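Local coordinates for TetR family transcriptional regulator (Streptomyces coelicolor, PDB 6SRN), which probably represses transcription by binding DNA and binds a furan hormone of the kind that controls antibiotic production, as a TetR-family regulator, at residues Glu107-Arg112 with Val145-Leu150; Phe182-Val187 with Ala195-Arg200; Ala86-Ala91 with Pro121-Gly126. All blocks are in the same frame, centred on the assembly; numbering follows the deposited sequence.

Following the chain from the N terminus, the first segment met is Ala-86-Ala-91, where helix 73-86 gives way to helix 88-96. Contact 3 closes its loop at Pro-121-Gly-126, the start of helix 121-131. Residues Glu-107-Arg-112 lie inside that loop, but their partner Val-145-Leu-150 comes later, so contacts 1 and 3 cross. They also touch, with Trp-147 CZ2 lying 3.4 Å from Trp-88 CD2. Contact 2 follows in series and closes a short loop between helices 170-192 and 197-212. It meets contact 1 where Met-198 packs on His-111. Contacts 1 and 2 both line the ligand pocket; contact 3 lies near it, with the Met-123 side chain about 6 Å from the ligand.

Contact 1 (Glu107-Arg112 with Val145-Leu150); sequences EEMLHR and VDWTHL. With LUB (4-(Hydroxymethyl)-2-propylfuran-3-carboxylic acid), chain B.
Trp-147 extends its indole toward helix 102-119, where the six-membered ring meets Met-109 and Leu-110. The contact belongs to the all-helical ligand-binding domain of the TetR fold. The two short helical segments run nearly antiparallel, at 152°, with axes 12.5 Å apart. At that spacing the long side chains must bridge the gap, and no hydrogen bond joins the segments. Met-109 bends at both chi2 and chi3, which lets its CE methyl touch two partners. CE lies 3.7 Å from Leu-150 CD2 and 4.0 Å from Trp-147 CH2. The Met-109 and Leu-150 side chains cross at about a right angle. Leu-110 instead slides past the indole in the opposite direction, and its CD2 comes within 4.1 Å of Trp-147 CZ3.

Trp-147 is also a wall of the ligand pocket. The end of the ligand's propyl chain sits over one indole face, offset toward the rim, with C8 3.5 Å from Trp-147 CD2. Leu-110 CD2 touches the same C8, so both residues hold the apolar tail. Tyr-85 OH and the backbone N of Tyr-144 hydrogen-bond the ligand. Trp-88 also meets the Trp-147 ring, and Phe-181 of helix 170-192 touches Leu-110.

On helix 102-119, the carboxylate of Glu-108 joins two side chains one turn further on. His-111 ND1 donates to OE1 with the acceptor close to the imidazole plane. Arg-112 NE makes a salt bridge to OE2 at 3.0 Å, using the anti lone pair of that oxygen.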
loop_
_atom_site.group_PDB
_atom_site.type_symbol
_atom_site.label_atom_id
_atom_site.label_comp_id
_atom_site.label_asym_id
_atom_site.label_seq_id
_atom_site.Cartn_x
_atom_site.Cartn_y
_atom_site.Cartn_z
ATOM N N GLU A 107 5.519 2.557 -19.034
ATOM C CA GLU A 107 5.879 1.193 -18.738
ATOM C C GLU A 107 7.321 1.069 -18.252
ATOM O O GLU A 107 7.582 0.382 -17.244
ATOM C CB GLU A 107 5.727 0.303 -19.952
ATOM C CG GLU A 107 4.340 -0.062 -20.346
ATOM C CD GLU A 107 4.488 -1.049 -21.486
ATOM O OE1 GLU A 107 4.896 -2.236 -21.213
ATOM O OE2 GLU A 107 4.336 -0.594 -22.619
ATOM N N GLU A 108 8.257 1.705 -18.968
ATOM C CA GLU A 108 9.662 1.539 -18.637
ATOM C C GLU A 108 9.989 2.257 -17.316
ATOM O O GLU A 108 10.839 1.784 -16.535
ATOM C CB GLU A 108 10.571 2.007 -19.763
ATOM C CG GLU A 108 12.050 1.853 -19.477
ATOM C CD GLU A 108 12.555 0.459 -19.129
ATOM O OE1 GLU A 108 11.850 -0.550 -19.366
ATOM O OE2 GLU A 108 13.702 0.408 -18.621
ATOM N N MET A 109 9.352 3.389 -17.051
ATOM C CA MET A 109 9.548 4.033 -15.743
ATOM C C MET A 109 9.175 3.117 -14.596
ATOM O O MET A 109 9.889 3.016 -13.590
ATOM C CB MET A 109 8.735 5.321 -15.673
ATOM C CG MET A 109 9.341 6.412 -16.533
ATOM S SD MET A 109 10.825 7.094 -15.839
ATOM C CE MET A 109 10.150 8.015 -14.457
ATOM N N LEU A 110 8.039 2.435 -14.726
ATOM C CA LEU A 110 7.570 1.563 -13.644
ATOM C C LEU A 110 8.441 0.279 -13.558
ATOM O O LEU A 110 8.710 -0.231 -12.472
ATOM C CB LEU A 110 6.059 1.259 -13.761
ATOM C CG LEU A 110 5.201 2.522 -13.581
ATOM C CD1 LEU A 110 3.765 2.180 -13.979
ATOM C CD2 LEU A 110 5.238 3.039 -12.142
ATOM N N HIS A 111 8.906 -0.216 -14.684
ATOM C CA HIS A 111 9.911 -1.296 -14.690
ATOM C C HIS A 111 11.131 -0.878 -13.894
ATOM O O HIS A 111 11.599 -1.608 -13.009
ATOM C CB HIS A 111 10.281 -1.544 -16.161
ATOM C CG HIS A 111 11.290 -2.613 -16.395
ATOM N ND1 HIS A 111 11.984 -2.690 -17.591
ATOM C CD2 HIS A 111 11.817 -3.561 -15.597
ATOM C CE1 HIS A 111 12.822 -3.728 -17.538
ATOM N NE2 HIS A 111 12.723 -4.287 -16.341
ATOM N N ARG A 112 11.662 0.302 -14.186
ATOM C CA ARG A 112 12.821 0.779 -13.489
ATOM C C ARG A 112 12.540 1.009 -11.986
ATOM O O ARG A 112 13.383 0.722 -11.140
ATOM C CB ARG A 112 13.325 2.068 -14.167
ATOM C CG ARG A 112 14.043 1.802 -15.461
ATOM C CD ARG A 112 14.647 3.044 -16.068
ATOM N NE ARG A 112 15.069 2.743 -17.435
ATOM C CZ ARG A 112 15.860 3.503 -18.175
ATOM N NH1 ARG A 112 16.339 4.643 -17.701
ATOM N NH2 ARG A 112 16.164 3.100 -19.416
ATOM N N VAL A 145 1.946 11.823 -4.870
ATOM C CA VAL A 145 1.620 12.923 -5.746
ATOM C C VAL A 145 2.728 13.224 -6.773
ATOM O O VAL A 145 2.436 13.599 -7.888
ATOM C CB VAL A 145 1.155 14.173 -5.007
ATOM C CG1 VAL A 145 -0.065 13.904 -4.147
ATOM C CG2 VAL A 145 2.249 14.700 -4.158
ATOM N N ASP A 146 3.997 13.038 -6.413
ATOM C CA ASP A 146 5.087 13.302 -7.358
ATOM C C ASP A 146 5.041 12.333 -8.541
ATOM O O ASP A 146 5.133 12.747 -9.680
ATOM C CB ASP A 146 6.444 13.223 -6.648
ATOM C CG ASP A 146 6.656 14.345 -5.655
ATOM O OD1 ASP A 146 6.381 15.511 -6.060
ATOM O OD2 ASP A 146 7.043 14.078 -4.484
ATOM N N TRP A 147 4.852 11.049 -8.256
ATOM C CA TRP A 147 4.794 10.062 -9.319
ATOM C C TRP A 147 3.519 10.243 -10.133
ATOM O O TRP A 147 3.541 10.086 -11.321
ATOM C CB TRP A 147 4.855 8.641 -8.750
ATOM C CG TRP A 147 6.255 8.065 -8.664
ATOM C CD1 TRP A 147 7.101 8.047 -7.558
ATOM C CD2 TRP A 147 6.953 7.403 -9.705
ATOM N NE1 TRP A 147 8.286 7.396 -7.887
ATOM C CE2 TRP A 147 8.237 7.039 -9.209
ATOM C CE3 TRP A 147 6.635 7.098 -11.036
ATOM C CZ2 TRP A 147 9.132 6.306 -9.996
ATOM C CZ3 TRP A 147 7.540 6.412 -11.794
ATOM C CH2 TRP A 147 8.769 6.052 -11.283
ATOM N N THR A 148 2.417 10.604 -9.487
ATOM C CA THR A 148 1.189 10.845 -10.217
ATOM C C THR A 148 1.364 11.972 -11.230
ATOM O O THR A 148 1.010 11.781 -12.400
ATOM C CB THR A 148 0.007 11.051 -9.263
ATOM O OG1 THR A 148 -0.105 9.919 -8.389
ATOM C CG2 THR A 148 -1.308 11.200 -10.054
ATOM N N HIS A 149 1.938 13.079 -10.780
ATOM C CA HIS A 149 2.204 14.225 -11.657
ATOM C C HIS A 149 3.189 13.880 -12.754
ATOM O O HIS A 149 3.027 14.287 -13.931
ATOM C CB HIS A 149 2.689 15.418 -10.834
ATOM C CG HIS A 149 1.567 16.213 -10.256
ATOM N ND1 HIS A 149 1.547 16.666 -8.954
ATOM C CD2 HIS A 149 0.411 16.641 -10.823
ATOM C CE1 HIS A 149 0.433 17.357 -8.755
ATOM N NE2 HIS A 149 -0.282 17.334 -9.864
ATOM N N LEU A 150 4.207 13.107 -12.397
ATOM C CA LEU A 150 5.199 12.695 -13.363
ATOM C C LEU A 150 4.605 11.890 -14.509
ATOM O O LEU A 150 4.839 12.190 -15.677
ATOM C CB LEU A 150 6.349 11.951 -12.656
ATOM C CG LEU A 150 7.547 11.562 -13.514
ATOM C CD1 LEU A 150 8.235 12.771 -14.121
ATOM C CD2 LEU A 150 8.523 10.772 -12.668
HETATM C C2 LUB B . 5.419 4.583 -4.671
HETATM C C4 LUB B . 5.982 4.945 -2.535
HETATM C C5 LUB B . 6.227 3.659 -2.804
HETATM C C6 LUB B . 4.756 4.567 -5.987
HETATM O O11 LUB B . 4.721 7.383 -4.960
HETATM C C9 LUB B . 5.008 6.949 -3.815
HETATM O O10 LUB B . 4.924 7.692 -2.772
HETATM C C3 LUB B . 5.403 5.568 -3.623
HETATM C C12 LUB B . 6.443 5.556 -1.221
HETATM O O13 LUB B . 5.327 6.242 -0.607
HETATM O O1 LUB B . 5.765 3.355 -4.096
HETATM C C7 LUB B . 5.854 4.498 -7.056
HETATM C C8 LUB B . 5.295 4.539 -8.457
#

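Contact 2 (Phe182-Val187 with Ala195-Arg200); sequences FGMQHV and ADIMER. With LUB (4-(Hydroxymethyl)-2-propylfuran-3-carboxylic acid), chain B.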
loop_
_atom_site.group_PDB
_atom_site.type_symbol
_atom_site.label_atom_id
_atom_site.label_comp_id
_atom_site.label_asym_id
_atom_site.label_seq_id
_atom_site.Cartn_x
_atom_site.Cartn_y
_atom_site.Cartn_z
ATOM N N PHE A 182 2.170 1.013 -6.141
ATOM C CA PHE A 182 2.461 1.147 -4.741
ATOM C C PHE A 182 2.033 -0.104 -3.956
ATOM O O PHE A 182 2.751 -0.644 -3.120
ATOM C CB PHE A 182 1.772 2.370 -4.128
ATOM C CG PHE A 182 1.847 2.310 -2.638
ATOM C CD1 PHE A 182 3.028 2.545 -1.954
ATOM C CD2 PHE A 182 0.745 1.873 -1.904
ATOM C CE1 PHE A 182 3.100 2.331 -0.581
ATOM C CE2 PHE A 182 0.816 1.681 -0.555
ATOM C CZ PHE A 182 2.006 1.904 0.136
ATOM N N GLY A 183 0.806 -0.543 -4.207
ATOM C CA GLY A 183 0.285 -1.653 -3.465
ATOM C C GLY A 183 1.050 -2.940 -3.750
ATOM O O GLY A 183 1.405 -3.705 -2.847
ATOM N N MET A 184 1.346 -3.162 -5.035
ATOM C CA MET A 184 2.114 -4.342 -5.458
ATOM C C MET A 184 3.475 -4.390 -4.757
ATOM O O MET A 184 3.862 -5.436 -4.197
ATOM C CB MET A 184 2.239 -4.330 -6.972
ATOM C CG MET A 184 3.046 -5.425 -7.556
ATOM S SD MET A 184 4.836 -5.197 -7.445
ATOM C CE MET A 184 5.128 -3.624 -8.229
ATOM N N GLN A 185 4.174 -3.256 -4.760
ATOM C CA GLN A 185 5.527 -3.276 -4.188
ATOM C C GLN A 185 5.462 -3.435 -2.668
ATOM O O GLN A 185 6.338 -4.033 -2.077
ATOM C CB GLN A 185 6.362 -2.100 -4.663
ATOM C CG GLN A 185 5.947 -0.727 -4.119
ATOM C CD GLN A 185 6.448 -0.503 -2.700
ATOM O OE1 GLN A 185 7.505 -0.958 -2.304
ATOM N NE2 GLN A 185 5.674 0.226 -1.925
ATOM N N HIS A 186 4.432 -2.855 -2.045
ATOM C CA HIS A 186 4.254 -2.947 -0.606
ATOM C C HIS A 186 3.951 -4.363 -0.178
ATOM O O HIS A 186 4.517 -4.853 0.793
ATOM C CB HIS A 186 3.170 -1.986 -0.160
ATOM C CG HIS A 186 3.150 -1.783 1.291
ATOM N ND1 HIS A 186 4.038 -0.949 1.933
ATOM C CD2 HIS A 186 2.344 -2.293 2.250
ATOM C CE1 HIS A 186 3.791 -0.982 3.231
ATOM N NE2 HIS A 186 2.741 -1.751 3.435
ATOM N N VAL A 187 3.045 -5.020 -0.913
ATOM C CA VAL A 187 2.772 -6.396 -0.600
ATOM C C VAL A 187 4.037 -7.244 -0.737
ATOM O O VAL A 187 4.308 -8.099 0.101
ATOM C CB VAL A 187 1.635 -6.976 -1.501
ATOM C CG1 VAL A 187 1.538 -8.504 -1.401
ATOM C CG2 VAL A 187 0.289 -6.298 -1.245
ATOM N N ALA A 195 11.535 -9.809 -2.936
ATOM C CA ALA A 195 12.301 -10.787 -3.719
ATOM C C ALA A 195 11.561 -11.149 -5.040
ATOM O O ALA A 195 12.181 -11.408 -6.058
ATOM C CB ALA A 195 12.532 -12.034 -2.906
ATOM N N ASP A 196 10.238 -11.164 -4.979
ATOM C CA ASP A 196 9.378 -11.572 -6.081
ATOM C C ASP A 196 8.760 -10.356 -6.795
ATOM O O ASP A 196 7.839 -10.500 -7.592
ATOM C CB ASP A 196 8.216 -12.469 -5.604
ATOM C CG ASP A 196 7.198 -11.746 -4.707
ATOM O OD1 ASP A 196 7.590 -10.751 -4.043
ATOM O OD2 ASP A 196 6.037 -12.242 -4.569
ATOM N N ILE A 197 9.287 -9.158 -6.578
ATOM C CA ILE A 197 8.646 -7.946 -7.073
ATOM C C ILE A 197 8.483 -7.940 -8.585
ATOM O O ILE A 197 7.450 -7.473 -9.105
ATOM C CB ILE A 197 9.369 -6.667 -6.568
ATOM C CG1 ILE A 197 8.540 -5.449 -6.892
ATOM C CG2 ILE A 197 10.772 -6.545 -7.103
ATOM C CD1 ILE A 197 9.045 -4.185 -6.262
ATOM N N MET A 198 9.467 -8.440 -9.313
ATOM C CA MET A 198 9.364 -8.341 -10.774
ATOM C C MET A 198 8.218 -9.195 -11.345
ATOM O O MET A 198 7.511 -8.742 -12.274
ATOM C CB MET A 198 10.710 -8.664 -11.458
ATOM C CG MET A 198 11.865 -7.778 -10.994
ATOM S SD MET A 198 11.612 -5.999 -11.034
ATOM C CE MET A 198 11.487 -5.641 -12.762
ATOM N N GLU A 199 8.027 -10.401 -10.776
ATOM C CA GLU A 199 6.929 -11.258 -11.186
ATOM C C GLU A 199 5.594 -10.671 -10.797
ATOM O O GLU A 199 4.614 -10.879 -11.512
ATOM C CB GLU A 199 7.075 -12.628 -10.494
ATOM C CG GLU A 199 8.325 -13.408 -10.781
ATOM C CD GLU A 199 9.322 -13.272 -9.637
ATOM O OE1 GLU A 199 9.874 -12.195 -9.605
ATOM O OE2 GLU A 199 9.544 -14.204 -8.770
ATOM N N ARG A 200 5.523 -10.100 -9.597
ATOM C CA ARG A 200 4.258 -9.527 -9.120
ATOM C C ARG A 200 3.896 -8.337 -9.997
ATOM O O ARG A 200 2.723 -8.120 -10.323
ATOM C CB ARG A 200 4.384 -9.142 -7.643
ATOM C CG ARG A 200 4.714 -10.281 -6.683
ATOM C CD ARG A 200 3.584 -11.286 -6.491
ATOM N NE ARG A 200 3.405 -12.175 -7.625
ATOM C CZ ARG A 200 4.187 -13.217 -7.892
ATOM N NH1 ARG A 200 5.209 -13.566 -7.087
ATOM N NH2 ARG A 200 3.936 -13.926 -8.970
HETATM C C2 LUB B . 5.419 4.583 -4.671
HETATM C C4 LUB B . 5.982 4.945 -2.535
HETATM C C5 LUB B . 6.227 3.659 -2.804
HETATM C C6 LUB B . 4.756 4.567 -5.987
HETATM O O11 LUB B . 4.721 7.383 -4.960
HETATM C C9 LUB B . 5.008 6.949 -3.815
HETATM O O10 LUB B . 4.924 7.692 -2.772
HETATM C C3 LUB B . 5.403 5.568 -3.623
HETATM C C12 LUB B . 6.443 5.556 -1.221
HETATM O O13 LUB B . 5.327 6.242 -0.607
HETATM O O1 LUB B . 5.765 3.355 -4.096
HETATM C C7 LUB B . 5.854 4.498 -7.056
HETATM C C8 LUB B . 5.295 4.539 -8.457
#
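Met-184 and Ile-197 pack together where the last two helices of the TetR ligand-binding domain meet after a short connection. Met-184 has CG anti to its backbone N (chi1 177°), then bends at chi2 and chi3. This turns the sulfur back against the start of helix 197-212, and SD lies 3.8 Å from Ile-197 CG1. The Met-184 and Ile-197 side chains lie roughly perpendicular. One atom earlier, Met-184 CG rests 4.0 Å from Arg-200 CB.

Ile-197 reaches past the methionine, and its CD1 meets Gln-185 CB at 3.8 Å. Only the base of Gln-185 serves this contact. Its CG stands between the backbone N and the carbonyl carbon (chi1 70°), and a second bend at chi2 carries the amide off toward the ligand. There NE2 comes within 3.6 Å of the furan carbon C5. The same nitrogen makes a weak bond to Phe-182 O. The firmer hold on the amide is at OE1, which accepts from Arg-194.

Phe-182 meets the ligand with its ring edge, C5 lying near the ring plane. The ring also meets His-186 of the second subunit, which places this part of the pocket beside the dimer interface.

The charged end of Arg-200 turns off from the helix contact. Its NE pairs with Glu-203. Its NH1 makes a nearly straight salt bridge to Asp-196 OD2 at 3.0 Å, with that oxygen in the guanidinium plane.

Contact 3 (Ala86-Ala91 with Pro121-Gly126); sequences ARWPAA and PVMQAG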
loop_
_atom_site.group_PDB
_atom_site.type_symbol
_atom_site.label_atom_id
_atom_site.label_comp_id
_atom_site.label_asym_id
_atom_site.label_seq_id
_atom_site.Cartn_x
_atom_site.Cartn_y
_atom_site.Cartn_z
ATOM N N ALA A 86 13.085 12.593 -6.310
ATOM C CA ALA A 86 13.654 13.597 -7.200
ATOM C C ALA A 86 14.474 13.002 -8.309
ATOM O O ALA A 86 14.722 13.671 -9.321
ATOM C CB ALA A 86 14.499 14.579 -6.409
ATOM N N ARG A 87 14.938 11.782 -8.139
ATOM C CA ARG A 87 15.685 11.100 -9.150
ATOM C C ARG A 87 14.949 10.720 -10.472
ATOM O O ARG A 87 15.555 10.495 -11.488
ATOM C CB ARG A 87 16.366 9.895 -8.508
ATOM C CG ARG A 87 15.440 8.860 -7.877
ATOM C CD ARG A 87 16.240 7.663 -7.391
ATOM N NE ARG A 87 17.265 8.023 -6.427
ATOM C CZ ARG A 87 18.107 7.143 -5.904
ATOM N NH1 ARG A 87 17.975 5.855 -6.213
ATOM N NH2 ARG A 87 19.036 7.544 -5.073
ATOM N N TRP A 88 13.640 10.727 -10.447
ATOM C CA TRP A 88 12.846 10.104 -11.512
ATOM C C TRP A 88 12.594 10.936 -12.767
ATOM O O TRP A 88 12.590 10.402 -13.867
ATOM C CB TRP A 88 11.564 9.478 -10.902
ATOM C CG TRP A 88 11.966 8.325 -10.060
ATOM C CD1 TRP A 88 12.031 8.286 -8.704
ATOM C CD2 TRP A 88 12.423 7.051 -10.519
ATOM N NE1 TRP A 88 12.509 7.066 -8.271
ATOM C CE2 TRP A 88 12.769 6.280 -9.363
ATOM C CE3 TRP A 88 12.596 6.483 -11.784
ATOM C CZ2 TRP A 88 13.301 5.012 -9.451
ATOM C CZ3 TRP A 88 13.104 5.211 -11.873
ATOM C CH2 TRP A 88 13.426 4.465 -10.698
ATOM N N PRO A 89 12.430 12.259 -12.620
ATOM C CA PRO A 89 12.329 13.095 -13.831
ATOM C C PRO A 89 13.484 12.899 -14.825
ATOM O O PRO A 89 13.228 12.782 -16.026
ATOM C CB PRO A 89 12.284 14.524 -13.260
ATOM C CG PRO A 89 11.595 14.330 -11.931
ATOM C CD PRO A 89 12.153 13.040 -11.397
ATOM N N ALA A 90 14.722 12.828 -14.328
ATOM C CA ALA A 90 15.876 12.582 -15.195
ATOM C C ALA A 90 15.814 11.232 -15.913
ATOM O O ALA A 90 16.207 11.139 -17.086
ATOM C CB ALA A 90 17.176 12.709 -14.405
ATOM N N ALA A 91 15.284 10.229 -15.215
ATOM C CA ALA A 91 15.113 8.889 -15.794
ATOM C C ALA A 91 14.106 8.969 -16.921
ATOM O O ALA A 91 14.274 8.374 -17.993
ATOM C CB ALA A 91 14.666 7.902 -14.732
ATOM N N PRO A 121 19.005 0.900 -1.699
ATOM C CA PRO A 121 18.652 1.317 -0.377
ATOM C C PRO A 121 17.907 2.644 -0.279
ATOM O O PRO A 121 17.097 2.818 0.654
ATOM C CB PRO A 121 19.988 1.423 0.328
ATOM C CG PRO A 121 20.878 0.441 -0.362
ATOM C CD PRO A 121 20.445 0.536 -1.793
ATOM N N VAL A 122 18.221 3.610 -1.133
ATOM C CA VAL A 122 17.517 4.906 -1.032
ATOM C C VAL A 122 16.009 4.721 -1.293
ATOM O O VAL A 122 15.172 5.359 -0.644
ATOM C CB VAL A 122 18.138 5.961 -1.960
ATOM C CG1 VAL A 122 17.336 7.261 -1.925
ATOM C CG2 VAL A 122 19.577 6.199 -1.555
ATOM N N MET A 123 15.673 3.873 -2.273
ATOM C CA MET A 123 14.266 3.600 -2.542
ATOM C C MET A 123 13.631 2.819 -1.412
ATOM O O MET A 123 12.485 3.120 -1.038
ATOM C CB MET A 123 14.137 2.847 -3.859
ATOM C CG MET A 123 14.624 3.611 -5.084
ATOM S SD MET A 123 13.526 5.005 -5.497
ATOM C CE MET A 123 12.198 4.099 -6.096
ATOM N N GLN A 124 14.330 1.833 -0.894
ATOM C CA GLN A 124 13.765 1.037 0.163
ATOM C C GLN A 124 13.525 1.908 1.411
ATOM O O GLN A 124 12.527 1.792 2.103
ATOM C CB GLN A 124 14.687 -0.118 0.494
ATOM C CG GLN A 124 14.871 -1.063 -0.702
ATOM C CD GLN A 124 16.022 -2.012 -0.582
ATOM O OE1 GLN A 124 16.814 -1.959 0.345
ATOM N NE2 GLN A 124 16.106 -2.918 -1.528
ATOM N N ALA A 125 14.471 2.783 1.700
ATOM C CA ALA A 125 14.364 3.683 2.827
ATOM C C ALA A 125 13.261 4.698 2.631
ATOM O O ALA A 125 12.494 4.990 3.541
ATOM C CB ALA A 125 15.677 4.384 3.068
ATOM N N GLY A 126 13.173 5.253 1.423
ATOM C CA GLY A 126 12.104 6.223 1.132
ATOM C C GLY A 126 10.751 5.618 1.384
ATOM O O GLY A 126 9.903 6.230 2.025
#
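Trp-88 presents the edge of its indole to Met-123, a Met-aromatic contact. The sulfur lies almost exactly in the ring plane, 89° off the normal of the five-membered ring. Trp-88 NE1 makes a weak, bent N-H...S bond (150°) to Met-123 SD at 3.6 Å, and also bonds weakly to His-84 O. The methyl stands off the ring plane, and Met-123 CE touches Trp-88 CZ2 at 3.6 Å. Bends at chi2 and chi3 bring sulfur and methyl to this side of the indole.

Beside this pair, Arg-87 lays one face of its guanidinium on Val-122. Its NH2 is 3.6 Å from Val-122 CG1, the branch anti to the valine backbone N. The contact is apolar on the valine side, and the arginine's charge is met elsewhere. Its NE pairs with Glu-83 and its NH1 with Asp-120. Two carboxylates thus fix the rotation of the group over the valine. Asp-120 also accepts a bond from Val-122 N, so it positions both partners.

The contact joins the segment 86-91, leading into helix 88-96, to the first turn of helix 121-131. Ala-116 of helix 102-119 touches both Trp-88 and Met-123, and His-84 of helix 73-86 touches Val-122 and Met-123. Val-122 also packs on Glu-36 and Ser-39 of helix 31-49. This sets the ligand-binding domain against the N-terminal TetR region with the predicted helix-turn-helix.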